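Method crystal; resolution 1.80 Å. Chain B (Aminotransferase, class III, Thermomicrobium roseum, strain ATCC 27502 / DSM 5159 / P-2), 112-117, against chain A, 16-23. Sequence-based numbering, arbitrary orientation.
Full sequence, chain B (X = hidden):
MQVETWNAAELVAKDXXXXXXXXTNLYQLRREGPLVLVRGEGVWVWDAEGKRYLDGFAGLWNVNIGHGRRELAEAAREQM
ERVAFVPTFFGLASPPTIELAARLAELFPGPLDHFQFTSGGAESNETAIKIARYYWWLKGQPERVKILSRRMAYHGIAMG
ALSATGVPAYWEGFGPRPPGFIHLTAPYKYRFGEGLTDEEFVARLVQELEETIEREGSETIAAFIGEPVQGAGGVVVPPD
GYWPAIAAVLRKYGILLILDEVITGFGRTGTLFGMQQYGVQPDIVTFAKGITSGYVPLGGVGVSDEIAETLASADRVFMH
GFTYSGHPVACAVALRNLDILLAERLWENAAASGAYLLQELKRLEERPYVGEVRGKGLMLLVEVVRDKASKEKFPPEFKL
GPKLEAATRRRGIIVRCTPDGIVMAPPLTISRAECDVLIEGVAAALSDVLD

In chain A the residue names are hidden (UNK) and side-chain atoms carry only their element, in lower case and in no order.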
ATOM      1  N   LEU B 112      -4.673  18.704  14.392  1.00 17.76           N
ATOM      2  CA  LEU B 112      -4.385  17.630  13.441  1.00 15.48           C
ATOM      3  C   LEU B 112      -4.147  18.293  12.090  1.00 13.60           C
ATOM      4  O   LEU B 112      -5.023  18.365  11.224  1.00 15.66           O
ATOM      5  CB  LEU B 112      -5.526  16.623  13.384  1.00 15.09           C
ATOM      6  CG  LEU B 112      -5.676  15.657  14.558  1.00 16.03           C
ATOM      7  CD1 LEU B 112      -6.989  14.904  14.450  1.00 17.85           C
ATOM      8  CD2 LEU B 112      -4.504  14.691  14.611  1.00 16.79           C
ATOM      9  N   ASP B 113      -2.926  18.794  11.917  1.00 14.72           N
ATOM     10  CA  ASP B 113      -2.615  19.655  10.791  1.00 16.54           C
ATOM     11  C   ASP B 113      -1.465  19.179   9.918  1.00 16.20           C
ATOM     12  O   ASP B 113      -1.140  19.870   8.947  1.00 16.22           O
ATOM     13  CB  ASP B 113      -2.298  21.076  11.284  1.00 16.64           C
ATOM     14  CG  ASP B 113      -3.526  21.811  11.788  1.00 16.82           C
ATOM     15  OD1 ASP B 113      -4.654  21.375  11.479  1.00 17.63           O
ATOM     16  OD2 ASP B 113      -3.362  22.830  12.492  1.00 18.47           O
ATOM     17  N   HIS B 114      -0.832  18.038  10.202  1.00 15.84           N
ATOM     18  CA  HIS B 114       0.297  17.615   9.381  1.00 15.99           C
ATOM     19  C   HIS B 114       0.030  16.231   8.810  1.00 14.53           C
ATOM     20  O   HIS B 114      -0.335  15.316   9.545  1.00 15.19           O
ATOM     21  CB  HIS B 114       1.583  17.657  10.201  1.00 17.04           C
ATOM     22  CG  HIS B 114       1.824  18.986  10.849  1.00 18.69           C
ATOM     23  ND1 HIS B 114       2.718  19.908  10.349  1.00 20.03           N
ATOM     24  CD2 HIS B 114       1.270  19.556  11.945  1.00 20.02           C
ATOM     25  CE1 HIS B 114       2.714  20.984  11.117  1.00 21.97           C
ATOM     26  NE2 HIS B 114       1.844  20.796  12.092  1.00 21.57           N
ATOM     27  N   PHE B 115       0.215  16.070   7.502  1.00 15.50           N
ATOM     28  CA  PHE B 115      -0.251  14.862   6.834  1.00 14.99           C
ATOM     29  C   PHE B 115       0.828  14.245   5.958  1.00 13.41           C
ATOM     30  O   PHE B 115       1.591  14.951   5.292  1.00 12.86           O
ATOM     31  CB  PHE B 115      -1.493  15.162   5.985  1.00 13.57           C
ATOM     32  CG  PHE B 115      -2.650  15.691   6.779  1.00 15.91           C
ATOM     33  CD1 PHE B 115      -2.768  17.046   7.038  1.00 15.42           C
ATOM     34  CD2 PHE B 115      -3.614  14.834   7.277  1.00 15.47           C
ATOM     35  CE1 PHE B 115      -3.827  17.533   7.776  1.00 14.81           C
ATOM     36  CE2 PHE B 115      -4.676  15.314   8.016  1.00 14.81           C
ATOM     37  CZ  PHE B 115      -4.783  16.667   8.265  1.00 15.26           C
ATOM     38  N   GLN B 116       0.881  12.913   5.976  1.00 14.61           N
ATOM     39  CA  GLN B 116       1.663  12.132   5.026  1.00 13.03           C
ATOM     40  C   GLN B 116       0.738  11.125   4.363  1.00 12.99           C
ATOM     41  O   GLN B 116       0.046  10.370   5.051  1.00 14.29           O
ATOM     42  CB  GLN B 116       2.833  11.403   5.691  1.00 13.09           C
ATOM     43  CG  GLN B 116       3.728  10.688   4.684  1.00 16.10           C
ATOM     44  CD  GLN B 116       4.860   9.922   5.335  1.00 15.74           C
ATOM     45  OE1 GLN B 116       4.831   8.694   5.411  1.00 17.39           O
ATOM     46  NE2 GLN B 116       5.871  10.643   5.803  1.00 16.86           N
ATOM     47  N   PHE B 117       0.733  11.107   3.038  1.00 12.69           N
ATOM     48  CA  PHE B 117      -0.219  10.286   2.309  1.00 13.35           C
ATOM     49  C   PHE B 117       0.349   8.907   1.988  1.00 13.49           C
ATOM     50  O   PHE B 117       1.559   8.672   2.028  1.00 13.38           O
ATOM     51  CB  PHE B 117      -0.658  11.007   1.036  1.00 12.47           C
ATOM     52  CG  PHE B 117      -1.358  12.307   1.305  1.00 15.02           C
ATOM     53  CD1 PHE B 117      -2.635  12.319   1.840  1.00 13.69           C
ATOM     54  CD2 PHE B 117      -0.730  13.515   1.054  1.00 14.29           C
ATOM     55  CE1 PHE B 117      -3.281  13.509   2.104  1.00 12.94           C
ATOM     56  CE2 PHE B 117      -1.373  14.711   1.316  1.00 14.68           C
ATOM     57  CZ  PHE B 117      -2.650  14.708   1.841  1.00 12.24           C
TER
ATOM     58  N   UNK A  16       5.024  23.591   3.784  1.00 14.26           N
ATOM     59  CA  UNK A  16       5.751  23.641   5.048  1.00 14.80           C
ATOM     60  C   UNK A  16       4.786  23.505   6.219  1.00 15.29           C
ATOM     61  O   UNK A  16       5.090  22.844   7.221  1.00 15.97           O
ATOM     62  c   UNK A  16       7.148  25.118   6.540  1.00 20.09           C
ATOM     63  c   UNK A  16       8.422  26.238   3.955  1.00 18.80           C
ATOM     64  c   UNK A  16       7.715  24.911   4.112  1.00 15.82           C
ATOM     65  c   UNK A  16       6.582  24.935   5.139  1.00 14.94           C
ATOM     66  N   UNK A  17       3.603  24.112   6.106  1.00 16.65           N
ATOM     67  CA  UNK A  17       2.666  24.110   7.223  1.00 17.05           C
ATOM     68  C   UNK A  17       2.017  22.744   7.433  1.00 17.00           C
ATOM     69  O   UNK A  17       1.763  22.351   8.577  1.00 15.85           O
ATOM     70  c   UNK A  17       1.594  25.179   7.004  1.00 17.60           C
ATOM     71  N   UNK A  18       1.732  22.006   6.355  1.00 15.50           N
ATOM     72  CA  UNK A  18       0.840  20.855   6.473  1.00 15.00           C
ATOM     73  C   UNK A  18       1.345  19.536   5.898  1.00 16.62           C
ATOM     74  O   UNK A  18       0.675  18.518   6.102  1.00 14.90           O
ATOM     75  c   UNK A  18      -1.131  22.449   6.296  1.00 16.24           C
ATOM     76  c   UNK A  18      -1.368  23.618   5.654  1.00 17.65           C
ATOM     77  n   UNK A  18      -1.590  22.618   7.584  1.00 16.82           N
ATOM     78  c   UNK A  18      -2.083  23.837   7.718  1.00 19.68           C
ATOM     79  c   UNK A  18      -0.514  21.171   5.819  1.00 14.30           C
ATOM     80  n   UNK A  18      -1.960  24.464   6.561  1.00 18.42           N
ATOM     81  N   UNK A  19       2.478  19.501   5.201  1.00 16.13           N
ATOM     82  CA  UNK A  19       2.902  18.299   4.485  1.00 14.65           C
ATOM     83  C   UNK A  19       4.068  17.638   5.212  1.00 13.72           C
ATOM     84  O   UNK A  19       5.168  18.198   5.276  1.00 15.83           O
ATOM     85  c   UNK A  19       4.142  16.251   0.435  1.00 15.89           C
ATOM     86  c   UNK A  19       3.276  18.624   3.041  1.00 14.85           C
ATOM     87  n   UNK A  19       4.084  17.466   0.948  1.00 15.98           N
ATOM     88  c   UNK A  19       3.193  16.107   2.407  1.00 15.84           C
ATOM     89  n   UNK A  19       3.608  15.407   1.299  1.00 15.48           N
ATOM     90  c   UNK A  19       3.491  17.410   2.190  1.00 15.51           C
ATOM     91  N   UNK A  20       3.823  16.441   5.748  1.00 13.89           N
ATOM     92  CA  UNK A  20       4.851  15.631   6.404  1.00 16.08           C
ATOM     93  C   UNK A  20       5.488  14.737   5.344  1.00 16.53           C
ATOM     94  O   UNK A  20       5.080  13.595   5.135  1.00 16.02           O
ATOM     95  c   UNK A  20       4.247  14.820   7.544  1.00 14.07           C
ATOM     96  c   UNK A  20       5.216  14.138   8.511  1.00 17.49           C
ATOM     97  c   UNK A  20       5.751  15.137   9.524  1.00 20.29           C
ATOM     98  c   UNK A  20       4.537  12.972   9.213  1.00 21.11           C
ATOM     99  N   UNK A  21       6.496  15.274   4.662  1.00 15.87           N
ATOM    100  CA  UNK A  21       7.098  14.584   3.529  1.00 15.30           C
ATOM    101  C   UNK A  21       7.698  13.245   3.957  1.00 15.85           C
ATOM    102  O   UNK A  21       8.284  13.143   5.042  1.00 17.15           O
ATOM    103  c   UNK A  21       7.172  17.647   0.209  1.00 16.52           C
ATOM    104  n   UNK A  21       6.885  18.435   1.230  1.00 18.06           N
ATOM    105  c   UNK A  21       7.685  16.568   2.059  1.00 14.96           C
ATOM    106  n   UNK A  21       7.660  16.514   0.682  1.00 15.62           N
ATOM    107  c   UNK A  21       7.198  17.784   2.397  1.00 15.74           C
ATOM    108  c   UNK A  21       8.195  15.443   2.901  1.00 16.46           C
ATOM    109  N   UNK A  22       7.569  12.205   3.139  1.00 16.12           N
ATOM    110  CA  UNK A  22       8.358  10.991   3.356  1.00 16.28           C
ATOM    111  C   UNK A  22       9.749  11.131   2.758  1.00 16.28           C
ATOM    112  O   UNK A  22       9.962  11.851   1.780  1.00 15.50           O
ATOM    113  c   UNK A  22       6.864  10.649   1.529  1.00 15.35           C
ATOM    114  c   UNK A  22       6.651  12.073   1.994  1.00 15.65           C
ATOM    115  c   UNK A  22       7.550   9.913   2.625  1.00 16.28           C
ATOM    116  N   UNK A  23      10.701  10.416   3.364  1.00 16.43           N
ATOM    117  CA  UNK A  23      12.082  10.362   2.875  1.00 16.63           C
ATOM    118  C   UNK A  23      12.661  11.761   2.682  1.00 17.11           C
ATOM    119  O   UNK A  23      13.304  12.060   1.674  1.00 15.90           O
ATOM    120  c   UNK A  23      11.827   7.281   2.589  1.00 19.81           C
ATOM    121  c   UNK A  23      14.149   8.149   2.240  1.00 22.06           C
ATOM    122  c   UNK A  23      12.725   8.130   1.705  1.00 18.13           C
ATOM    123  c   UNK A  23      12.175   9.552   1.581  1.00 19.14           C
TER
HETATM  124  O   HOH W   1       2.753  12.610   1.532  1.00 17.13           O

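Position 16 carries four side-chain carbons, forked at the first, with one arm two carbons long. It sits in the helix with its CA-to-CB bond pointing away from chain B, and its side chain does not reach the strand. That pattern is isoleucine, I16(A).

Position 17 has a single side-chain carbon, which makes no contact with the strand. Its backbone makes the approach: O of position 17 lies 3.0 Å from CE1 of H114(B), oblique to that ring. O of position 17 is also 3.2 Å from ND1 of H114(B), but the angle is too poor for a hydrogen bond. One carbon means alanine, A17(A).

Position 18 shows one carbon leading to a five-membered ring of three carbons and two nitrogens. One ring nitrogen is 3.1 Å from O of D113(B), which lies near the ring plane, as expected for an in-plane N-H donor. The residue is histidine, and ND1 of H18(A) donates to O of D113(B) at an N-H...O angle of 150°. A CA-H...O contact runs from CA of H18(A) to O of D113(B), 3.3 Å, angle at H 132°.

Position 19, the first residue beyond the helix to leave helical phi/psi, has the same one-carbon link and two-nitrogen ring. A ring carbon lies 3.5 Å from O of F115(B), near the ring plane. This is another histidine. The CA-to-CB bond of H19(A) points away, but with chi1 -170° (t) and chi2 -167° the end of the side chain comes nearer, CD2 being the carbon beside O of F115(B). NE2 of H19(A) reaches water 1 at 2.9 Å, and that water accepts from N of F117(B), 2.9 Å from the water O.

Position 20 has four carbons forked at the second. Its CA-to-CB bond points toward chain B, and its CB lies 4.1 Å from CB of Q116(B). This is leucine, L20(A).

Position 21 again has one carbon and a ring with two nitrogens. Its CA-to-CB bond points away, and the side chain does not reach the strand. It is histidine, H21(A).

Position 22 has three carbons closing a ring onto the backbone N; its CB is 3.7 Å from NE2 of Q116(B). The closed ring defines proline, P22(A).

Position 23, four carbons forked at the second, does not reach the strand; it is leucine, L23(A).

The contact works through four hydrogen bonds, all accepted by backbone O atoms. Two donors are backbone: N of F115(B) donates to O of H18(A) at 2.9 Å and 151°, while N of L20(A) donates to O of F115(B) at 2.7 Å and 158°. Together these bonds bracket H19(A) in a single beta bridge with F115(B), the segments running 19° apart. Two donors are side chains: ND1 of H18(A), described above, and NE2 of the extended Q116(B), which reaches O of L20(A) at 3.1 Å and 157°. In all, 468 Å² is buried, summed over both sides.

Chain A, residues 16-23: IAHHLHPL
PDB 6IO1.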